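Local atomic coordinates of lombricine kinase (Urechis caupo, PDB entry 3JPZ), a protein that catalyses the reversible transfer of a phosphoryl group from ATP to lombricine, as a member of the ATP:guanido phosphotransferase (phosphagen kinase) family. Residues T38-T43 / A63-S68; L127-S132 / E219-V224; G136-V141 / V195-D200. One frame throughout, in Å; residues are numbered along the deposited sequence.

Contact 1 of 3, residues T38-T43 / A63-S68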
# COMPACT_ATOMS: atom_id res chain seq x y z
N THR A 38 3.27 -16.95 -14.31
CA THR A 38 2.02 -17.54 -14.76
C THR A 38 1.68 -16.92 -16.10
O THR A 38 2.40 -16.06 -16.58
CB THR A 38 0.87 -17.24 -13.79
OG1 THR A 38 0.50 -15.86 -13.91
CG2 THR A 38 1.27 -17.56 -12.35
N ALA A 39 0.56 -17.33 -16.69
CA ALA A 39 0.11 -16.75 -17.95
C ALA A 39 -0.36 -15.31 -17.74
O ALA A 39 -0.43 -14.55 -18.70
CB ALA A 39 -1.01 -17.60 -18.55
N HIS A 40 -0.68 -14.95 -16.51
CA HIS A 40 -1.09 -13.58 -16.23
C HIS A 40 0.07 -12.75 -15.67
O HIS A 40 -0.11 -11.59 -15.28
CB HIS A 40 -2.29 -13.55 -15.28
CG HIS A 40 -3.48 -14.31 -15.78
ND1 HIS A 40 -3.93 -15.47 -15.18
CD2 HIS A 40 -4.30 -14.09 -16.83
CE1 HIS A 40 -4.99 -15.92 -15.83
NE2 HIS A 40 -5.23 -15.10 -16.84
N GLY A 41 1.26 -13.34 -15.65
CA GLY A 41 2.47 -12.61 -15.31
C GLY A 41 2.74 -12.53 -13.83
O GLY A 41 3.63 -11.81 -13.38
N VAL A 42 1.96 -13.27 -13.04
CA VAL A 42 2.24 -13.38 -11.62
C VAL A 42 3.61 -14.03 -11.44
O VAL A 42 3.93 -15.02 -12.08
CB VAL A 42 1.18 -14.22 -10.90
CG1 VAL A 42 1.58 -14.41 -9.43
CG2 VAL A 42 -0.17 -13.56 -11.01
N THR A 43 4.40 -13.46 -10.53
CA THR A 43 5.74 -13.96 -10.26
C THR A 43 5.87 -14.36 -8.80
O THR A 43 5.05 -13.99 -7.98
CB THR A 43 6.77 -12.85 -10.48
OG1 THR A 43 6.58 -11.85 -9.48
CG2 THR A 43 6.61 -12.23 -11.86
N ALA A 63 -1.97 -15.63 -3.86
CA ALA A 63 -2.01 -15.91 -5.28
C ALA A 63 -2.38 -14.65 -6.04
O ALA A 63 -3.32 -13.94 -5.67
CB ALA A 63 -3.02 -17.02 -5.58
N GLY A 64 -1.63 -14.36 -7.08
CA GLY A 64 -2.02 -13.32 -8.01
C GLY A 64 -3.12 -13.83 -8.92
O GLY A 64 -3.91 -13.06 -9.47
N ASP A 65 -3.16 -15.14 -9.09
CA ASP A 65 -4.14 -15.77 -9.98
C ASP A 65 -4.24 -17.27 -9.71
O ASP A 65 -3.49 -17.82 -8.91
CB ASP A 65 -3.81 -15.48 -11.45
CG ASP A 65 -2.52 -16.16 -11.92
OD1 ASP A 65 -1.83 -16.83 -11.12
OD2 ASP A 65 -2.19 -16.03 -13.12
N GLU A 66 -5.17 -17.93 -10.39
CA GLU A 66 -5.45 -19.33 -10.13
C GLU A 66 -4.20 -20.14 -10.41
O GLU A 66 -3.87 -21.09 -9.70
CB GLU A 66 -6.61 -19.82 -11.00
CG GLU A 66 -6.78 -21.31 -11.01
CD GLU A 66 -8.12 -21.75 -11.57
OE1 GLU A 66 -8.79 -20.93 -12.24
OE2 GLU A 66 -8.49 -22.91 -11.35
N GLU A 67 -3.49 -19.72 -11.45
CA GLU A 67 -2.32 -20.42 -11.94
C GLU A 67 -1.18 -20.35 -10.92
O GLU A 67 -0.26 -21.16 -10.93
CB GLU A 67 -1.88 -19.82 -13.28
CG GLU A 67 -2.75 -20.22 -14.48
CD GLU A 67 -4.06 -19.43 -14.58
OE1 GLU A 67 -4.35 -18.58 -13.71
OE2 GLU A 67 -4.81 -19.65 -15.55
N SER A 68 -1.26 -19.38 -10.02
CA SER A 68 -0.26 -19.23 -8.97
C SER A 68 -0.03 -20.52 -8.20
O SER A 68 1.09 -20.85 -7.85
CB SER A 68 -0.67 -18.13 -8.00
OG SER A 68 -0.49 -16.86 -8.58
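Thr38 and Val42 face Glu67 and Gly64 across two loops, with CA atoms 5.9 Å apart for Thr38 and Glu67. Residues 38-41 make a type I turn, and so do residues 65-68, just where helix 68-71 begins. Asp65 opens the second turn and faces the first. Its CG sits between the backbone N and the carbonyl carbon (chi1 68°), which turns the carboxylate toward Thr38 and His40. OD2 takes two bonds. Thr38 OG1, coming tip to tip, donates to Asp65 OD2 on the syn side at 2.8 Å. His40 ND1 reaches the anti side of Asp65 OD2, also at 2.8 Å, with the oxygen nearly in the ring plane. Ring and carboxylate planes are 74° apart. The other oxygen, OD1, accepts from Ser68 OG and, weakly, from Ser68 N. Thr38 OG1 in turn accepts from His40 N, an ST turn, and from Val42 N. Glu67 OE1 lies at the ring edge, 3.5 Å from His40 CE1, where its charge may help polarise the imidazole. Beside the carboxylate, Val42 CG2 packs 3.5 Å from Gly64 CA, and Val42 CG1 rests against Ser68 OG. The arrangement is a helix-capping aspartate that also ties down a turn through a His-carboxylate bond, within the N-terminal domain of a phosphagen kinase.

Contact 2 of 3, residues L127-S132 / E219-V224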
# COMPACT_ATOMS: atom_id res chain seq x y z
N LEU A 127 -9.73 -15.02 -14.52
CA LEU A 127 -9.48 -13.66 -14.07
C LEU A 127 -8.62 -13.59 -12.82
O LEU A 127 -8.83 -14.32 -11.85
CB LEU A 127 -10.80 -12.95 -13.81
CG LEU A 127 -11.74 -12.90 -15.02
CD1 LEU A 127 -13.11 -12.45 -14.59
CD2 LEU A 127 -11.18 -11.98 -16.09
N CYS A 128 -7.66 -12.67 -12.83
CA CYS A 128 -6.72 -12.54 -11.72
C CYS A 128 -7.42 -12.12 -10.45
O CYS A 128 -8.35 -11.32 -10.47
CB CYS A 128 -5.61 -11.56 -12.07
SG CYS A 128 -4.36 -12.26 -13.16
N TYR A 129 -6.97 -12.67 -9.33
CA TYR A 129 -7.35 -12.18 -8.02
C TYR A 129 -6.97 -10.72 -7.83
O TYR A 129 -6.14 -10.18 -8.56
CB TYR A 129 -6.63 -13.01 -6.96
CG TYR A 129 -7.03 -14.47 -6.94
CD1 TYR A 129 -8.36 -14.85 -6.82
CD2 TYR A 129 -6.07 -15.46 -7.00
CE1 TYR A 129 -8.71 -16.19 -6.78
CE2 TYR A 129 -6.41 -16.79 -6.97
CZ TYR A 129 -7.74 -17.15 -6.86
OH TYR A 129 -8.07 -18.48 -6.82
N PRO A 130 -7.55 -10.07 -6.82
CA PRO A 130 -7.31 -8.67 -6.46
C PRO A 130 -5.83 -8.25 -6.40
O PRO A 130 -5.53 -7.11 -6.72
CB PRO A 130 -7.94 -8.56 -5.07
CG PRO A 130 -9.08 -9.52 -5.13
CD PRO A 130 -8.60 -10.67 -5.97
N PRO A 131 -4.92 -9.14 -5.98
CA PRO A 131 -3.54 -8.67 -5.93
C PRO A 131 -2.97 -8.31 -7.30
O PRO A 131 -2.13 -7.40 -7.37
CB PRO A 131 -2.78 -9.86 -5.32
CG PRO A 131 -3.83 -10.65 -4.59
CD PRO A 131 -5.06 -10.50 -5.44
N SER A 132 -3.42 -8.98 -8.36
CA SER A 132 -2.80 -8.87 -9.67
C SER A 132 -3.75 -8.47 -10.80
O SER A 132 -3.32 -8.31 -11.94
CB SER A 132 -2.14 -10.20 -10.04
OG SER A 132 -1.15 -10.55 -9.11
N GLU A 219 -12.12 -8.68 -0.81
CA GLU A 219 -10.97 -9.57 -0.64
C GLU A 219 -10.96 -10.65 -1.71
O GLU A 219 -9.92 -11.01 -2.25
CB GLU A 219 -10.99 -10.20 0.75
CG GLU A 219 -9.89 -11.21 1.00
CD GLU A 219 -9.78 -11.60 2.47
OE1 GLU A 219 -9.09 -12.59 2.77
OE2 GLU A 219 -10.38 -10.91 3.33
N ASP A 220 -12.15 -11.17 -2.00
CA ASP A 220 -12.33 -12.18 -3.04
C ASP A 220 -13.12 -11.53 -4.17
O ASP A 220 -13.64 -10.43 -4.00
CB ASP A 220 -13.10 -13.38 -2.48
CG ASP A 220 -12.37 -14.05 -1.32
OD1 ASP A 220 -11.25 -14.54 -1.52
OD2 ASP A 220 -12.94 -14.09 -0.20
N HIS A 221 -13.20 -12.19 -5.32
CA HIS A 221 -14.04 -11.66 -6.37
C HIS A 221 -15.45 -11.57 -5.81
O HIS A 221 -16.09 -10.52 -5.85
CB HIS A 221 -14.02 -12.54 -7.62
CG HIS A 221 -12.75 -12.45 -8.40
ND1 HIS A 221 -12.28 -13.50 -9.17
CD2 HIS A 221 -11.84 -11.46 -8.53
CE1 HIS A 221 -11.14 -13.14 -9.74
NE2 HIS A 221 -10.85 -11.91 -9.36
N MET A 222 -15.93 -12.69 -5.28
CA MET A 222 -17.27 -12.77 -4.76
C MET A 222 -17.27 -13.39 -3.37
O MET A 222 -16.90 -14.54 -3.20
CB MET A 222 -18.15 -13.62 -5.67
CG MET A 222 -19.61 -13.62 -5.29
SD MET A 222 -20.60 -14.48 -6.51
CE MET A 222 -20.00 -16.16 -6.28
N ARG A 223 -17.71 -12.61 -2.39
CA ARG A 223 -17.86 -13.10 -1.03
C ARG A 223 -19.34 -13.29 -0.79
O ARG A 223 -20.10 -12.33 -0.81
CB ARG A 223 -17.30 -12.09 -0.04
CG ARG A 223 -17.86 -12.21 1.38
CD ARG A 223 -17.13 -13.25 2.21
NE ARG A 223 -16.12 -12.63 3.07
CZ ARG A 223 -14.85 -12.41 2.73
NH1 ARG A 223 -14.42 -12.76 1.53
NH2 ARG A 223 -14.02 -11.84 3.59
N VAL A 224 -19.75 -14.53 -0.59
CA VAL A 224 -21.16 -14.85 -0.44
C VAL A 224 -21.49 -15.11 1.02
O VAL A 224 -20.86 -15.94 1.66
CB VAL A 224 -21.52 -16.08 -1.27
CG1 VAL A 224 -22.93 -16.54 -0.96
CG2 VAL A 224 -21.36 -15.78 -2.76
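His221 meets the backbone of Leu127 and Cys128 where the loop after strand 113-122 passes the start of strand 222-229, part of the antiparallel sheet of the phosphagen kinase catalytic domain. The tight part is the imidazole. His221 CG lies anti to the carbonyl carbon (chi1 -73°), and the far edge of the ring meets the loop. His221 NE2 donates to Cys128 O, with an N-H...O angle of 150°. The oxygen is almost in the ring plane, but the donor stands above the carbonyl plane, 44° out of it. His221 CE1 lies 3.3 Å from Leu127 O at the same ring edge. ND1 is bonded to Ile124 N, so both ring nitrogens are engaged and the ring's rotation is fixed. The Tyr129 ring lies obliquely to it, with centroids 5.9 Å apart. The looser part is at Glu219, which is partly exposed. Its CB points away from the loop, and its backbone makes the contact with Pro130. Beyond it, Arg223, seen to bind ADP in another structure of this protein but without ADP here, forms a salt bridge through Arg223 NH1 with Asp220 OD2 at 2.6 Å; its link to Glu219 is long. On the loop side, Pro130 CG sits 3.3 Å from Glu219 O.

Contact 3 of 3, residues G136-V141 / V195-D200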
# COMPACT_ATOMS: atom_id res chain seq x y z
N GLY A 136 -9.52 -3.53 -15.70
CA GLY A 136 -10.40 -4.12 -16.69
C GLY A 136 -10.87 -5.50 -16.27
O GLY A 136 -12.05 -5.84 -16.38
N GLU A 137 -9.93 -6.30 -15.78
CA GLU A 137 -10.25 -7.63 -15.29
C GLU A 137 -11.28 -7.52 -14.17
O GLU A 137 -12.25 -8.26 -14.13
CB GLU A 137 -9.00 -8.31 -14.75
CG GLU A 137 -8.14 -8.99 -15.79
CD GLU A 137 -6.97 -9.73 -15.17
OE1 GLU A 137 -6.09 -9.07 -14.59
OE2 GLU A 137 -6.95 -10.98 -15.25
N ARG A 138 -11.06 -6.56 -13.28
CA ARG A 138 -11.86 -6.42 -12.08
C ARG A 138 -13.28 -6.02 -12.43
O ARG A 138 -14.24 -6.46 -11.81
CB ARG A 138 -11.25 -5.35 -11.16
CG ARG A 138 -11.73 -5.41 -9.72
CD ARG A 138 -11.22 -4.22 -8.93
NE ARG A 138 -9.79 -4.33 -8.64
CZ ARG A 138 -8.84 -3.55 -9.17
NH1 ARG A 138 -9.15 -2.57 -10.01
NH2 ARG A 138 -7.58 -3.74 -8.83
N ARG A 139 -13.39 -5.15 -13.43
CA ARG A 139 -14.69 -4.73 -13.92
C ARG A 139 -15.41 -5.91 -14.55
O ARG A 139 -16.63 -5.98 -14.50
CB ARG A 139 -14.55 -3.61 -14.95
CG ARG A 139 -14.27 -2.25 -14.35
CD ARG A 139 -13.54 -1.37 -15.34
NE ARG A 139 -13.15 -0.09 -14.77
CZ ARG A 139 -12.53 0.86 -15.46
NH1 ARG A 139 -12.21 0.67 -16.74
NH2 ARG A 139 -12.22 2.01 -14.86
N GLU A 140 -14.65 -6.83 -15.15
CA GLU A 140 -15.21 -8.04 -15.74
C GLU A 140 -15.70 -9.00 -14.66
O GLU A 140 -16.73 -9.64 -14.83
CB GLU A 140 -14.17 -8.73 -16.63
CG GLU A 140 -14.63 -10.06 -17.22
CD GLU A 140 -15.80 -9.92 -18.18
OE1 GLU A 140 -16.21 -8.77 -18.45
OE2 GLU A 140 -16.32 -10.95 -18.66
N VAL A 141 -14.98 -9.11 -13.55
CA VAL A 141 -15.50 -9.84 -12.40
C VAL A 141 -16.82 -9.22 -11.96
O VAL A 141 -17.84 -9.90 -11.87
CB VAL A 141 -14.54 -9.84 -11.20
CG1 VAL A 141 -15.21 -10.50 -10.02
CG2 VAL A 141 -13.25 -10.55 -11.53
N VAL A 195 -5.85 -3.61 -2.90
CA VAL A 195 -6.78 -2.48 -2.73
C VAL A 195 -6.61 -1.39 -3.81
O VAL A 195 -7.01 -0.25 -3.62
CB VAL A 195 -6.68 -1.86 -1.31
CG1 VAL A 195 -7.05 -2.89 -0.25
CG2 VAL A 195 -5.29 -1.31 -1.03
N ARG A 196 -6.05 -1.75 -4.96
CA ARG A 196 -5.85 -0.79 -6.04
C ARG A 196 -7.14 -0.28 -6.66
O ARG A 196 -8.11 -1.02 -6.79
CB ARG A 196 -5.00 -1.42 -7.15
CG ARG A 196 -3.51 -1.31 -6.93
CD ARG A 196 -2.74 -2.24 -7.87
NE ARG A 196 -3.30 -3.59 -7.83
CZ ARG A 196 -3.94 -4.18 -8.83
NH1 ARG A 196 -4.11 -3.56 -10.00
NH2 ARG A 196 -4.41 -5.40 -8.65
N ASP A 197 -7.13 0.99 -7.05
CA ASP A 197 -8.25 1.62 -7.73
C ASP A 197 -9.54 1.59 -6.92
O ASP A 197 -10.63 1.57 -7.49
CB ASP A 197 -8.50 0.93 -9.07
CG ASP A 197 -7.23 0.62 -9.80
OD1 ASP A 197 -6.53 1.57 -10.20
OD2 ASP A 197 -6.91 -0.58 -9.96
N TRP A 198 -9.41 1.59 -5.60
CA TRP A 198 -10.58 1.60 -4.73
C TRP A 198 -11.44 2.82 -4.98
O TRP A 198 -10.91 3.93 -5.01
CB TRP A 198 -10.14 1.60 -3.27
CG TRP A 198 -11.26 1.20 -2.40
CD1 TRP A 198 -12.19 2.00 -1.84
CD2 TRP A 198 -11.60 -0.14 -2.02
NE1 TRP A 198 -13.08 1.26 -1.12
CE2 TRP A 198 -12.74 -0.06 -1.21
CE3 TRP A 198 -11.04 -1.39 -2.28
CZ2 TRP A 198 -13.34 -1.18 -0.67
CZ3 TRP A 198 -11.64 -2.51 -1.74
CH2 TRP A 198 -12.77 -2.39 -0.93
N PRO A 199 -12.77 2.64 -5.13
CA PRO A 199 -13.58 1.43 -5.08
C PRO A 199 -14.16 1.04 -6.44
O PRO A 199 -15.29 0.56 -6.53
CB PRO A 199 -14.74 1.84 -4.19
CG PRO A 199 -14.81 3.39 -4.31
CD PRO A 199 -13.64 3.82 -5.16
N ASP A 200 -13.41 1.28 -7.50
CA ASP A 200 -13.83 0.90 -8.84
C ASP A 200 -14.13 -0.60 -8.92
O ASP A 200 -13.29 -1.44 -8.58
CB ASP A 200 -12.74 1.25 -9.84
CG ASP A 200 -13.20 1.09 -11.26
OD1 ASP A 200 -13.73 0.01 -11.60
OD2 ASP A 200 -13.02 2.04 -12.04
O HOH W 1 -11.50 -2.11 -11.72
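Arg138 CG is anti to the backbone N (chi1 -162°), and the chain then bends at chi3 on its way to Asp197. Arg139 CG is anti to the carbonyl carbon, and its chain runs extended to NE beside Asp200. Two successive arginines of helix 135-149 of this phosphagen kinase thus form salt bridges with the loop that leads into strand 203-207. Residues 195-198 of that loop make a type II turn. The Arg139 pair is a side-on, two-nitrogen grip. Arg139 NE donates to Asp200 OD1 at 3.2 Å and Arg139 NH2 to Asp200 OD2 at 2.9 Å, both nearly straight and on the syn sides. Both oxygens lie close to the guanidinium plane, and the two flat groups are turned by 30°. The Arg138 pair is less regular. Arg138 NH1 donates to Asp197 OD2 at 3.0 Å on the anti side, NH2 adds a weak bond to the same oxygen, and the planes are 52° apart. Arg196 O lies over one face of the Arg138 guanidinium. Arg138 NH2 in turn lies over a face of the Arg196 guanidinium, 3.6 Å from Arg196 NH2. These like charges would repel, an effect probably eased by Asp197 and by the carbonyl oxygens of Ala193, Pro130 and Cys133 that hold Arg196. Asp197 OD1 has a second arginine, Arg135. The contact is part of the interface with the second subunit: Arg139 donates to Phe11 O and Ala9 O of that subunit, the backbone N of Asp197 bonds to its Asp53, and Asp197 OD1 to its Gln49. One water joins the two pairs, accepting from Arg138 NH1 at 2.9 Å and donating to Asp200 OD1 at 3.1 Å.

In the fold
Contact 1 comes first along the chain, within the N-terminal domain. Contact 2 follows, and contact 3 lies wholly between its two segments. The centres of contacts 1 and 2 are about 13 Å apart, those of 2 and 3 about 9 Å, and those of 1 and 3 about 17 Å. Loop 127-132 is the shared element. It packs on His40 and Gly64 of contact 1, while Cys128 N bonds to Glu137 and Pro130 O to Arg196, both of contact 3. Helix 135-149 also packs Val141 on His221. The loop therefore joins the N-terminal domain to the catalytic sheet, where Arg223 binds ADP, and to the helix 135-149 side facing the second subunit.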